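Local coordinates for phosphoacetylglucosamine mutase (Aspergillus lentulus, PDB 5O9X), which probably interconverts the 6-phosphate and 1-phosphate forms of N-acetylglucosamine, acting as a phosphoacetylglucosamine mutase of the phosphohexomutase family, at residues A[37-40]-A[41-44]; A[55-59]-A[60-64]; A[100-104]-A[105-109]; A[108-111]-A[112-116]; A[140-143]-A[144-147]. The protein carries 1 engineered substitution. All coordinates share one frame; numbering follows the deposited sequence.

Contact 1: residues A[37-40]-A[41-44]; sequences DLLN and TVVY
Leu-39 and Asn-40 lead into the first turn of helix 40-56 and hand their carbonyls to Val-43 and Tyr-44. The bond from Val-43 N to Leu-39 O is 3.0 Å long and almost straight at the hydrogen (174°), with the donor close to the line of the C=O bond. Tyr-44 N reaches Asn-40 O over 3.0 Å, a second helical i to i+4 link. Thr-41 N instead gives its hydrogen to water 1 at 2.9 Å, and the same water donates to Leu-38 O at 2.8 Å, so solvent joins the 3-10 segment to the start of the helix.

The apolar contacts join Leu-39 to Val-42 and Val-43. Leu-39 CD2 lies 3.9 Å from Val-42 CB, and both side chains lean on Met-34 of strand 32-35. Val-43 has CG1 anti to its backbone N (chi1 171°), which leaves CG2 beside that nitrogen and 3.5 Å from Leu-39 O. Branched valines suit these buried places because their methyls stay close to the backbone: Val-42 fills in against strand 32-35 and Val-43 against Leu-141 of helix 138-151.

The polar ends look elsewhere. Asn-40 OD1 accepts a hydrogen bond from Arg-140 NH1 on helix 138-151, while Tyr-44 OH is bonded to Ile-10 O in helix 4-14, its ring packed on Ala-13 and Ala-14.

The chemistry implies a helix start in which water takes up an early N-H, the main chain holds the turn, and the amide and phenol tie it to two neighbouring helices.

Contact 2: residues A[55-59]-A[60-64]; sequences KKLSG and QWIGV
Leu-57 to Gln-60 form a type I' beta turn, with Ser-58 and Gly-59 both at positive phi and Gln-60 N donating to Leu-57 O at 3.2 Å. The donor stands well above the plane of that carbonyl, and the bond is bent to 147° at the hydrogen.

Gln-60 folds its side chain back across the turn. Its CG sits beside the backbone N, anti to the carbonyl carbon (chi1 -87°), and the extended chain beyond it runs past Leu-57, with CG 3.5 Å from Leu-57 O. The amide oxygen ends near the leucine, OE1 being 3.7 Å from Leu-57 CB. Both residues also rest on Pro-83.

The turn doubles as the end of helix 40-56. Ser-58 is the C-prime residue of a Schellman motif, in which Ser-58 N returns to Lys-55 O at 2.9 Å and Gly-59 N to Ser-54 O. Glycine is well suited to its place, since a residue without a side chain takes up positive phi at little cost; Ser-58 before it is exposed.

Past the turn the chain enters strand 61-66 of the sheet. Leu-57 CD1 meets Ile-62 CD1 at 4.3 Å, an apolar touch from helix end to strand, and Ile-62 is further packed against Arg-53 and Ser-54. Trp-61 turns away from the helix end, and its ring makes a cation-pi contact with Lys-174 of helix 164-176.

Contact 3: residues A[100-104]-A[105-109]; sequences ANAPL and ENIGD
Glu-105 has CG beside its own backbone N (chi1 -60°) and bends at the next bond (chi2 64°), and this curls the carboxylate back over Pro-103 and Leu-104. OE1 comes within 3.5 Å of Pro-103 CB. It does not bond directly to Leu-104 N; water 2 makes the link, accepting from Leu-104 N at 3.1 Å and donating to Glu-105 OE1 at the same length. A flexible acid suits this exposed place, where it can fold over the turn and still meet solvent.

The backbone is drawn in by two i to i+3 hydrogen bonds. Asn-106 N donates to Pro-103 O at 3.0 Å, and Ile-107 N to Leu-104 O at 3.2 Å; in each the donor stands above the carbonyl plane, as expected of so tight a turn. Ile-107 holds CG1 anti to its N (chi1 -155°), which sets CG2 3.4 Å from Leu-104 O. Its CG1 also meets Ala-102 CB at 4.4 Å, so the buried isoleucine reaches back to the small side chain of Ala-102. Asn-106 ND2 lies 3.9 Å from Pro-103 CG, the two side chains set at a slant.

Leu-104 packs on Thr-41 and Ala-14, and Ile-107 on Leu-48 and Ile-10. The whole is a short loop linking helix 91-101 to helix 107-118, both part of the alpha/beta/alpha domain I.

Contact 4: residues A[108-111]-A[112-116]; sequences GDVY and DELVK
Gly-108 to Tyr-111 and the next four residues are joined by consecutive i to i+4 backbone hydrogen bonds of helix 107-118. The shortest, Glu-113 N to Asp-109 O, measures 2.8 Å, and the longest, Asp-112 N to Gly-108 O, 3.1 Å. Glycine brings no side chain to this buried position near the helix start.

Apolar contact is slight within the helix: Val-110 CG1 is 4.4 Å from Leu-114 CD1, one turn on. Both lean on Leu-99 of helix 91-101. Tyr-111, its CG anti to the backbone N (chi1 -168°), rests its ring on Leu-48, Thr-51 and Leu-52 of helix 40-56.

Two of the acids share a water. Water 3 donates to Asp-109 OD1 at 2.9 Å and, weakly, to Asp-112 OD2 at 3.4 Å. The two carboxylates stay apart, these oxygens being 5.3 Å from each other. Beyond the two segments, Asp-112 OD2 forms a salt bridge with Arg-7, and Glu-113 extends to another with Lys-98.

Such chemistry implies an amphipathic helix: apolar groups face two helices, while the acids meet solvent or basic side chains, Asp-109 being probably favoured by its place in the first turn.

Contact 5: residues A[140-143]-A[144-147]; sequences RLIG and VLSA. Unlike the reference sequence in segment 140-143: Ile-142 (reference Val).
In the crossover helix of the beta-alpha-beta unit formed by strand 127-132, helix 138-151 and strand 155-161, Ser-146 turns its hydroxyl back on the carbonyl of Ile-142. With OG beside the backbone N and anti to the carbonyl carbon (chi1 -66°), Ser-146 OG donates to Ile-142 O over 2.7 Å. Ser-146 N bonds to the same Ile-142 O at 2.8 Å, and the two donors approach from opposite faces of the carbonyl plane. One oxygen is thus gripped twice, and the hydroxyl hydrogen is used within the helix, which suits a polar residue beside the apolar ring of Phe-130.

The regular helical bonds carry on either side of it. Leu-145 N points almost straight at Leu-141 O (179° at the hydrogen, 2.8 Å), and Ala-147 N reaches Gly-143 O at 3.0 Å. Gly-143 occupies an exposed place on the outside of the helix.

Among the side chains, Ile-142 CD1 meets Leu-145 CD2 at 4.1 Å, the two crossing at a slant. Val-144, whose CG1 is anti to the backbone N (chi1 176°), keeps its other methyl close to the main chain, CG2 lying 3.6 Å from Arg-140 O.

Large apolar residues line the inner face: Ile-142 and Leu-145 rest on Phe-130 of strand 127-132 and reach strand 61-66 through Val-66 and Val-64 respectively. Leu-141 and Val-144 face helix 40-56, and Val-144 and Ala-147 touch Tyr-17, so the helix sits on strands 127-132 and 61-66 with helix 40-56 against another flank.

All five contacts belong to the alpha/beta/alpha domain I, and helix 40-56 ties several together: contact 1 opens it and contact 2 closes it, their centres 22 Å apart. Contacts 1 and 5 touch where helix 40-56 starts beside helix 138-151, with centres 9 Å apart and Val-43 CG1 3.4 Å from Leu-141 O. Contact 1 also meets contact 3, Thr-41 CG2 lying 3.9 Å from Leu-104 CD2. Contact 3 runs into contact 4, where Ala-102 CB packs on Val-110 CG2 at 3.7 Å. Contact 2 touches contact 5 through Val-64 and Leu-145. The side chain of Leu-39 is about 13 Å from the bound glucose 1,6-bisphosphate.

Contact 1: residues A[37-40]-A[41-44]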
loop_
_atom_site.group_PDB
_atom_site.type_symbol
_atom_site.label_atom_id
_atom_site.label_comp_id
_atom_site.label_asym_id
_atom_site.label_seq_id
_atom_site.Cartn_x
_atom_site.Cartn_y
_atom_site.Cartn_z
ATOM N N ASP A 37 -19.427 -10.091 -7.306
ATOM C CA ASP A 37 -20.847 -10.055 -7.812
ATOM C C ASP A 37 -21.712 -8.983 -7.119
ATOM O O ASP A 37 -22.828 -8.698 -7.578
ATOM C CB ASP A 37 -21.540 -11.432 -7.808
ATOM C CG ASP A 37 -21.584 -12.079 -6.421
ATOM O OD1 ASP A 37 -21.183 -11.441 -5.397
ATOM O OD2 ASP A 37 -22.020 -13.253 -6.356
ATOM N N LEU A 38 -21.207 -8.388 -6.037
ATOM C CA LEU A 38 -21.904 -7.305 -5.334
ATOM C C LEU A 38 -21.587 -5.909 -5.818
ATOM O O LEU A 38 -22.234 -4.930 -5.372
ATOM C CB LEU A 38 -21.616 -7.339 -3.845
ATOM C CG LEU A 38 -22.008 -8.620 -3.119
ATOM C CD1 LEU A 38 -21.524 -8.627 -1.654
ATOM C CD2 LEU A 38 -23.521 -8.939 -3.273
ATOM N N LEU A 39 -20.618 -5.790 -6.732
ATOM C CA LEU A 39 -19.999 -4.510 -7.008
ATOM C C LEU A 39 -20.627 -3.563 -8.060
ATOM O O LEU A 39 -20.300 -2.371 -8.069
ATOM C CB LEU A 39 -18.515 -4.719 -7.317
ATOM C CG LEU A 39 -17.733 -4.845 -6.001
ATOM C CD1 LEU A 39 -16.413 -5.548 -6.337
ATOM C CD2 LEU A 39 -17.502 -3.450 -5.354
ATOM N N ASN A 40 -21.532 -4.019 -8.943
ATOM C CA ASN A 40 -21.927 -3.088 -10.031
ATOM C C ASN A 40 -22.382 -1.668 -9.567
ATOM O O ASN A 40 -21.902 -0.637 -10.081
ATOM C CB ASN A 40 -23.065 -3.707 -10.861
ATOM C CG ASN A 40 -22.568 -4.753 -11.840
ATOM O OD1 ASN A 40 -21.343 -4.985 -12.020
ATOM N ND2 ASN A 40 -23.501 -5.434 -12.443
ATOM N N THR A 41 -23.328 -1.609 -8.620
ATOM C CA THR A 41 -23.915 -0.317 -8.296
ATOM C C THR A 41 -22.888 0.550 -7.544
ATOM O O THR A 41 -22.899 1.782 -7.636
ATOM C CB THR A 41 -25.229 -0.451 -7.542
ATOM O OG1 THR A 41 -25.033 -1.026 -6.238
ATOM C CG2 THR A 41 -26.200 -1.341 -8.328
ATOM N N VAL A 42 -21.996 -0.119 -6.817
ATOM C CA VAL A 42 -20.916 0.526 -6.078
ATOM C C VAL A 42 -19.978 1.268 -7.037
ATOM O O VAL A 42 -19.666 2.444 -6.843
ATOM C CB VAL A 42 -20.096 -0.496 -5.229
ATOM C CG1 VAL A 42 -18.945 0.195 -4.539
ATOM C CG2 VAL A 42 -20.947 -1.065 -4.120
ATOM N N VAL A 43 -19.500 0.548 -8.036
ATOM C CA VAL A 43 -18.595 1.082 -9.022
ATOM C C VAL A 43 -19.288 2.247 -9.781
ATOM O O VAL A 43 -18.647 3.267 -10.122
ATOM C CB VAL A 43 -18.114 -0.081 -9.964
ATOM C CG1 VAL A 43 -17.332 0.456 -11.150
ATOM C CG2 VAL A 43 -17.255 -1.092 -9.132
ATOM N N TYR A 44 -20.564 2.032 -10.104
ATOM C CA TYR A 44 -21.339 3.090 -10.785
ATOM C C TYR A 44 -21.329 4.342 -9.901
ATOM O O TYR A 44 -21.044 5.420 -10.384
ATOM C CB TYR A 44 -22.786 2.610 -11.022
ATOM C CG TYR A 44 -23.559 3.563 -11.871
ATOM C CD1 TYR A 44 -23.351 3.608 -13.243
ATOM C CD2 TYR A 44 -24.403 4.505 -11.276
ATOM C CE1 TYR A 44 -24.023 4.534 -14.037
ATOM C CE2 TYR A 44 -25.101 5.434 -12.065
ATOM C CZ TYR A 44 -24.916 5.427 -13.429
ATOM O OH TYR A 44 -25.579 6.363 -14.205
HETATM O O HOH W 1 -24.256 -3.641 -6.752
#

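Contact 2: residues A[55-59]-A[60-64]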
loop_
_atom_site.group_PDB
_atom_site.type_symbol
_atom_site.label_atom_id
_atom_site.label_comp_id
_atom_site.label_asym_id
_atom_site.label_seq_id
_atom_site.Cartn_x
_atom_site.Cartn_y
_atom_site.Cartn_z
ATOM N N LYS A 55 -14.291 17.771 -10.887
ATOM C CA LYS A 55 -14.945 19.118 -11.016
ATOM C C LYS A 55 -14.593 20.072 -9.850
ATOM O O LYS A 55 -14.143 21.220 -10.107
ATOM C CB LYS A 55 -16.471 18.957 -11.216
ATOM C CG LYS A 55 -16.888 18.489 -12.599
ATOM C CD LYS A 55 -18.421 18.348 -12.644
ATOM C CE LYS A 55 -18.951 17.755 -13.921
ATOM N NZ LYS A 55 -18.934 18.720 -15.073
ATOM N N LYS A 56 -14.673 19.571 -8.602
ATOM C CA LYS A 56 -14.323 20.361 -7.409
ATOM C C LYS A 56 -12.879 20.810 -7.459
ATOM O O LYS A 56 -12.579 21.932 -7.004
ATOM C CB LYS A 56 -14.564 19.607 -6.085
ATOM C CG LYS A 56 -14.321 20.412 -4.808
ATOM C CD LYS A 56 -15.235 21.668 -4.705
ATOM C CE LYS A 56 -15.123 22.320 -3.321
ATOM N NZ LYS A 56 -16.002 23.524 -3.278
ATOM N N LEU A 57 -12.010 19.953 -8.022
ATOM C CA LEU A 57 -10.595 20.274 -8.167
ATOM C C LEU A 57 -10.287 20.856 -9.536
ATOM O O LEU A 57 -9.241 20.565 -10.111
ATOM C CB LEU A 57 -9.720 19.066 -7.766
ATOM C CG LEU A 57 -9.873 18.651 -6.285
ATOM C CD1 LEU A 57 -9.023 17.396 -5.996
ATOM C CD2 LEU A 57 -9.442 19.754 -5.322
ATOM N N SER A 58 -11.248 21.644 -10.066
ATOM C CA SER A 58 -11.120 22.423 -11.340
ATOM C C SER A 58 -10.626 21.606 -12.537
ATOM O O SER A 58 -9.816 22.091 -13.346
ATOM C CB SER A 58 -10.215 23.675 -11.164
ATOM O OG SER A 58 -10.440 24.407 -9.959
ATOM N N GLY A 59 -11.117 20.368 -12.633
ATOM C CA GLY A 59 -10.879 19.458 -13.764
ATOM C C GLY A 59 -9.547 18.717 -13.737
ATOM O O GLY A 59 -9.070 18.267 -14.783
ATOM N N GLN A 60 -8.954 18.566 -12.551
ATOM C CA GLN A 60 -7.702 17.808 -12.396
ATOM C C GLN A 60 -8.060 16.327 -12.560
ATOM O O GLN A 60 -9.172 15.934 -12.282
ATOM C CB GLN A 60 -7.014 18.079 -11.059
ATOM C CG GLN A 60 -6.073 19.301 -11.055
ATOM C CD GLN A 60 -5.468 19.558 -9.698
ATOM O OE1 GLN A 60 -6.173 19.737 -8.726
ATOM N NE2 GLN A 60 -4.159 19.569 -9.619
ATOM N N TRP A 61 -7.151 15.571 -13.153
ATOM C CA TRP A 61 -7.333 14.143 -13.329
ATOM C C TRP A 61 -7.473 13.470 -11.965
ATOM O O TRP A 61 -6.645 13.630 -11.043
ATOM C CB TRP A 61 -6.156 13.574 -14.137
ATOM C CG TRP A 61 -6.208 14.040 -15.545
ATOM C CD1 TRP A 61 -5.603 15.140 -16.073
ATOM C CD2 TRP A 61 -6.927 13.405 -16.625
ATOM N NE1 TRP A 61 -5.894 15.218 -17.441
ATOM C CE2 TRP A 61 -6.699 14.181 -17.799
ATOM C CE3 TRP A 61 -7.726 12.244 -16.715
ATOM C CZ2 TRP A 61 -7.258 13.858 -19.037
ATOM C CZ3 TRP A 61 -8.277 11.900 -17.960
ATOM C CH2 TRP A 61 -8.036 12.724 -19.112
ATOM N N ILE A 62 -8.558 12.727 -11.836
ATOM C CA ILE A 62 -8.749 11.830 -10.652
ATOM C C ILE A 62 -8.574 10.349 -11.124
ATOM O O ILE A 62 -9.049 9.992 -12.204
ATOM C CB ILE A 62 -10.162 12.071 -10.117
ATOM C CG1 ILE A 62 -10.280 13.519 -9.528
ATOM C CG2 ILE A 62 -10.584 11.052 -9.027
ATOM C CD1 ILE A 62 -9.231 13.831 -8.448
ATOM N N GLY A 63 -7.989 9.476 -10.290
ATOM C CA GLY A 63 -7.769 8.075 -10.794
ATOM C C GLY A 63 -8.772 7.167 -10.093
ATOM O O GLY A 63 -9.238 7.466 -8.924
ATOM N N VAL A 64 -9.122 6.069 -10.771
ATOM C CA VAL A 64 -9.865 5.003 -10.154
ATOM C C VAL A 64 -9.102 3.701 -10.440
ATOM O O VAL A 64 -8.832 3.432 -11.573
ATOM C CB VAL A 64 -11.298 4.883 -10.761
ATOM C CG1 VAL A 64 -12.047 3.763 -10.057
ATOM C CG2 VAL A 64 -12.102 6.171 -10.510
#

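Contact 3: residues A[100-104]-A[105-109]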
loop_
_atom_site.group_PDB
_atom_site.type_symbol
_atom_site.label_atom_id
_atom_site.label_comp_id
_atom_site.label_asym_id
_atom_site.label_seq_id
_atom_site.Cartn_x
_atom_site.Cartn_y
_atom_site.Cartn_z
ATOM N N ALA A 100 -22.949 5.289 -2.668
ATOM C CA ALA A 100 -22.976 3.810 -2.782
ATOM C C ALA A 100 -24.178 3.206 -2.059
ATOM O O ALA A 100 -24.650 2.124 -2.425
ATOM C CB ALA A 100 -21.688 3.217 -2.243
ATOM N N ASN A 101 -24.661 3.891 -1.011
ATOM C CA ASN A 101 -25.824 3.402 -0.261
ATOM C C ASN A 101 -27.191 3.992 -0.711
ATOM O O ASN A 101 -28.243 3.555 -0.231
ATOM C CB ASN A 101 -25.596 3.518 1.250
ATOM C CG ASN A 101 -24.495 2.571 1.724
ATOM O OD1 ASN A 101 -23.441 3.010 2.185
ATOM N ND2 ASN A 101 -24.709 1.278 1.561
ATOM N N ALA A 102 -27.163 4.950 -1.635
ATOM C CA ALA A 102 -28.397 5.527 -2.197
ATOM C C ALA A 102 -29.198 4.464 -2.940
ATOM O O ALA A 102 -28.604 3.704 -3.760
ATOM C CB ALA A 102 -28.058 6.630 -3.167
ATOM N N PRO A 103 -30.550 4.420 -2.700
ATOM C CA PRO A 103 -31.377 3.654 -3.626
ATOM C C PRO A 103 -31.077 4.142 -5.027
ATOM O O PRO A 103 -30.814 5.334 -5.244
ATOM C CB PRO A 103 -32.813 3.986 -3.213
ATOM C CG PRO A 103 -32.713 4.542 -1.832
ATOM C CD PRO A 103 -31.361 5.199 -1.741
ATOM N N LEU A 104 -31.056 3.202 -5.965
ATOM C CA LEU A 104 -30.702 3.493 -7.334
ATOM C C LEU A 104 -31.621 4.524 -7.965
ATOM O O LEU A 104 -31.179 5.407 -8.722
ATOM C CB LEU A 104 -30.729 2.145 -8.112
ATOM C CG LEU A 104 -29.610 1.739 -9.033
ATOM C CD1 LEU A 104 -28.281 2.148 -8.432
ATOM C CD2 LEU A 104 -29.666 0.243 -9.273
ATOM N N GLU A 105 -32.911 4.399 -7.648
ATOM C CA GLU A 105 -33.974 5.320 -8.088
ATOM C C GLU A 105 -33.608 6.775 -7.748
ATOM O O GLU A 105 -33.971 7.685 -8.491
ATOM C CB GLU A 105 -35.306 4.976 -7.381
ATOM C CG GLU A 105 -35.825 3.567 -7.637
ATOM C CD GLU A 105 -34.913 2.430 -7.100
ATOM O OE1 GLU A 105 -34.392 2.510 -5.946
ATOM O OE2 GLU A 105 -34.715 1.447 -7.868
ATOM N N ASN A 106 -32.882 6.952 -6.635
ATOM C CA ASN A 106 -32.605 8.251 -6.016
ATOM C C ASN A 106 -31.173 8.711 -6.220
ATOM O O ASN A 106 -30.811 9.794 -5.766
ATOM C CB ASN A 106 -32.867 8.187 -4.516
ATOM C CG ASN A 106 -34.340 7.973 -4.182
ATOM O OD1 ASN A 106 -35.202 7.954 -5.068
ATOM N ND2 ASN A 106 -34.631 7.821 -2.901
ATOM N N ILE A 107 -30.359 7.903 -6.913
ATOM C CA ILE A 107 -28.921 8.226 -7.066
ATOM C C ILE A 107 -28.703 9.605 -7.731
ATOM O O ILE A 107 -27.771 10.303 -7.337
ATOM C CB ILE A 107 -28.087 7.075 -7.699
ATOM C CG1 ILE A 107 -26.616 7.203 -7.261
ATOM C CG2 ILE A 107 -28.260 6.982 -9.222
ATOM C CD1 ILE A 107 -25.761 5.977 -7.508
ATOM N N GLY A 108 -29.561 9.960 -8.712
ATOM C CA GLY A 108 -29.655 11.314 -9.337
ATOM C C GLY A 108 -29.827 12.487 -8.337
ATOM O O GLY A 108 -29.172 13.558 -8.446
ATOM N N ASP A 109 -30.713 12.283 -7.370
ATOM C CA ASP A 109 -30.997 13.268 -6.324
ATOM C C ASP A 109 -29.854 13.371 -5.352
ATOM O O ASP A 109 -29.430 14.485 -4.994
ATOM C CB ASP A 109 -32.308 12.919 -5.591
ATOM C CG ASP A 109 -33.558 12.960 -6.532
ATOM O OD1 ASP A 109 -33.531 13.609 -7.612
ATOM O OD2 ASP A 109 -34.571 12.315 -6.207
HETATM O O HOH W 2 -32.265 0.435 -5.204
#

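Contact 4: residues A[108-111]-A[112-116]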
loop_
_atom_site.group_PDB
_atom_site.type_symbol
_atom_site.label_atom_id
_atom_site.label_comp_id
_atom_site.label_asym_id
_atom_site.label_seq_id
_atom_site.Cartn_x
_atom_site.Cartn_y
_atom_site.Cartn_z
ATOM N N GLY A 108 -29.561 9.960 -8.712
ATOM C CA GLY A 108 -29.655 11.314 -9.337
ATOM C C GLY A 108 -29.827 12.487 -8.337
ATOM O O GLY A 108 -29.172 13.558 -8.446
ATOM N N ASP A 109 -30.713 12.283 -7.370
ATOM C CA ASP A 109 -30.997 13.268 -6.324
ATOM C C ASP A 109 -29.854 13.371 -5.352
ATOM O O ASP A 109 -29.430 14.485 -4.994
ATOM C CB ASP A 109 -32.308 12.919 -5.591
ATOM C CG ASP A 109 -33.558 12.960 -6.532
ATOM O OD1 ASP A 109 -33.531 13.609 -7.612
ATOM O OD2 ASP A 109 -34.571 12.315 -6.207
ATOM N N VAL A 110 -29.308 12.210 -4.934
ATOM C CA VAL A 110 -28.126 12.214 -4.085
ATOM C C VAL A 110 -26.995 12.970 -4.765
ATOM O O VAL A 110 -26.338 13.785 -4.131
ATOM C CB VAL A 110 -27.763 10.787 -3.631
ATOM C CG1 VAL A 110 -26.458 10.772 -2.854
ATOM C CG2 VAL A 110 -28.898 10.242 -2.759
ATOM N N TYR A 111 -26.803 12.746 -6.074
ATOM C CA TYR A 111 -25.790 13.479 -6.867
ATOM C C TYR A 111 -25.969 15.011 -6.746
ATOM O O TYR A 111 -25.016 15.734 -6.408
ATOM C CB TYR A 111 -25.874 13.049 -8.326
ATOM C CG TYR A 111 -24.744 13.481 -9.258
ATOM C CD1 TYR A 111 -24.982 14.409 -10.317
ATOM C CD2 TYR A 111 -23.448 12.908 -9.162
ATOM C CE1 TYR A 111 -23.963 14.767 -11.212
ATOM C CE2 TYR A 111 -22.442 13.264 -10.063
ATOM C CZ TYR A 111 -22.685 14.192 -11.068
ATOM O OH TYR A 111 -21.683 14.531 -11.937
ATOM N N ASP A 112 -27.179 15.514 -7.023
ATOM C CA ASP A 112 -27.461 16.972 -6.870
ATOM C C ASP A 112 -27.320 17.473 -5.437
ATOM O O ASP A 112 -26.776 18.572 -5.199
ATOM C CB ASP A 112 -28.837 17.347 -7.438
ATOM C CG ASP A 112 -28.829 17.420 -8.955
ATOM O OD1 ASP A 112 -27.897 18.080 -9.517
ATOM O OD2 ASP A 112 -29.748 16.810 -9.571
ATOM N N GLU A 113 -27.743 16.641 -4.480
ATOM C CA GLU A 113 -27.607 16.965 -3.074
ATOM C C GLU A 113 -26.113 17.197 -2.804
ATOM O O GLU A 113 -25.717 18.199 -2.172
ATOM C CB GLU A 113 -28.169 15.796 -2.290
ATOM C CG GLU A 113 -28.392 15.958 -0.811
ATOM C CD GLU A 113 -28.748 14.622 -0.147
ATOM O OE1 GLU A 113 -29.622 13.856 -0.667
ATOM O OE2 GLU A 113 -28.135 14.337 0.900
ATOM N N LEU A 114 -25.267 16.327 -3.386
ATOM C CA LEU A 114 -23.822 16.466 -3.226
ATOM C C LEU A 114 -23.241 17.673 -3.889
ATOM O O LEU A 114 -22.317 18.301 -3.308
ATOM C CB LEU A 114 -23.056 15.184 -3.622
ATOM C CG LEU A 114 -23.109 14.082 -2.580
ATOM C CD1 LEU A 114 -22.528 12.752 -3.120
ATOM C CD2 LEU A 114 -22.418 14.485 -1.286
ATOM N N VAL A 115 -23.725 18.022 -5.078
ATOM C CA VAL A 115 -23.133 19.205 -5.710
ATOM C C VAL A 115 -23.340 20.496 -4.853
ATOM O O VAL A 115 -22.422 21.327 -4.754
ATOM C CB VAL A 115 -23.456 19.369 -7.231
ATOM C CG1 VAL A 115 -24.008 18.110 -7.861
ATOM C CG2 VAL A 115 -24.328 20.575 -7.568
ATOM N N LYS A 116 -24.516 20.595 -4.212
ATOM C CA LYS A 116 -24.879 21.687 -3.261
ATOM C C LYS A 116 -24.015 21.667 -2.031
ATOM O O LYS A 116 -23.447 22.697 -1.665
ATOM C CB LYS A 116 -26.351 21.611 -2.811
ATOM C CG LYS A 116 -27.314 22.473 -3.621
ATOM C CD LYS A 116 -28.670 21.768 -3.771
ATOM C CE LYS A 116 -29.530 22.344 -4.896
ATOM N NZ LYS A 116 -30.557 23.312 -4.407
HETATM O O HOH W 3 -31.975 14.276 -9.939
#

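Contact 5: residues A[140-143]-A[144-147]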
loop_
_atom_site.group_PDB
_atom_site.type_symbol
_atom_site.label_atom_id
_atom_site.label_comp_id
_atom_site.label_asym_id
_atom_site.label_seq_id
_atom_site.Cartn_x
_atom_site.Cartn_y
_atom_site.Cartn_z
ATOM N N ARG A 140 -15.969 -6.225 -16.710
ATOM C CA ARG A 140 -17.389 -5.869 -16.401
ATOM C C ARG A 140 -17.435 -4.581 -15.612
ATOM O O ARG A 140 -18.202 -3.680 -15.958
ATOM C CB ARG A 140 -18.162 -6.965 -15.600
ATOM C CG ARG A 140 -19.711 -6.767 -15.565
ATOM C CD ARG A 140 -20.411 -6.935 -14.183
ATOM N NE ARG A 140 -19.750 -8.000 -13.522
ATOM C CZ ARG A 140 -19.416 -8.178 -12.254
ATOM N NH1 ARG A 140 -19.820 -7.460 -11.183
ATOM N NH2 ARG A 140 -18.711 -9.279 -12.090
ATOM N N LEU A 141 -16.669 -4.519 -14.505
ATOM C CA LEU A 141 -16.630 -3.299 -13.668
ATOM C C LEU A 141 -16.137 -2.030 -14.373
ATOM O O LEU A 141 -16.726 -0.933 -14.206
ATOM C CB LEU A 141 -15.900 -3.542 -12.313
ATOM C CG LEU A 141 -16.511 -4.692 -11.459
ATOM C CD1 LEU A 141 -15.657 -5.014 -10.213
ATOM C CD2 LEU A 141 -17.987 -4.444 -11.076
ATOM N N ILE A 142 -15.077 -2.138 -15.155
ATOM C CA ILE A 142 -14.662 -1.028 -16.060
ATOM C C ILE A 142 -15.837 -0.578 -17.053
ATOM O O ILE A 142 -15.998 0.616 -17.305
ATOM C CB ILE A 142 -13.313 -1.453 -16.784
ATOM C CG1 ILE A 142 -12.085 -0.927 -16.043
ATOM C CG2 ILE A 142 -13.188 -1.090 -18.246
ATOM C CD1 ILE A 142 -12.272 -0.429 -14.672
ATOM N N GLY A 143 -16.590 -1.533 -17.595
ATOM C CA GLY A 143 -17.861 -1.235 -18.336
ATOM C C GLY A 143 -18.802 -0.352 -17.534
ATOM O O GLY A 143 -19.338 0.641 -18.046
ATOM N N VAL A 144 -19.003 -0.698 -16.256
ATOM C CA VAL A 144 -19.926 0.060 -15.386
ATOM C C VAL A 144 -19.376 1.443 -15.131
ATOM O O VAL A 144 -20.126 2.490 -15.255
ATOM C CB VAL A 144 -20.192 -0.642 -14.016
ATOM C CG1 VAL A 144 -21.081 0.254 -13.113
ATOM C CG2 VAL A 144 -20.801 -2.043 -14.167
ATOM N N LEU A 145 -18.094 1.488 -14.715
ATOM C CA LEU A 145 -17.398 2.765 -14.546
ATOM C C LEU A 145 -17.531 3.707 -15.764
ATOM O O LEU A 145 -17.853 4.941 -15.620
ATOM C CB LEU A 145 -15.912 2.538 -14.191
ATOM C CG LEU A 145 -15.081 3.749 -13.827
ATOM C CD1 LEU A 145 -15.643 4.373 -12.549
ATOM C CD2 LEU A 145 -13.631 3.249 -13.570
ATOM N N SER A 146 -17.261 3.140 -16.931
ATOM C CA SER A 146 -17.394 3.841 -18.225
ATOM C C SER A 146 -18.808 4.386 -18.438
ATOM O O SER A 146 -18.945 5.507 -18.904
ATOM C CB SER A 146 -17.061 2.850 -19.349
ATOM O OG SER A 146 -15.673 2.509 -19.245
ATOM N N ALA A 147 -19.812 3.562 -18.165
ATOM C CA ALA A 147 -21.225 3.965 -18.177
ATOM C C ALA A 147 -21.534 5.161 -17.274
ATOM O O ALA A 147 -22.191 6.093 -17.768
ATOM C CB ALA A 147 -22.190 2.771 -17.954
#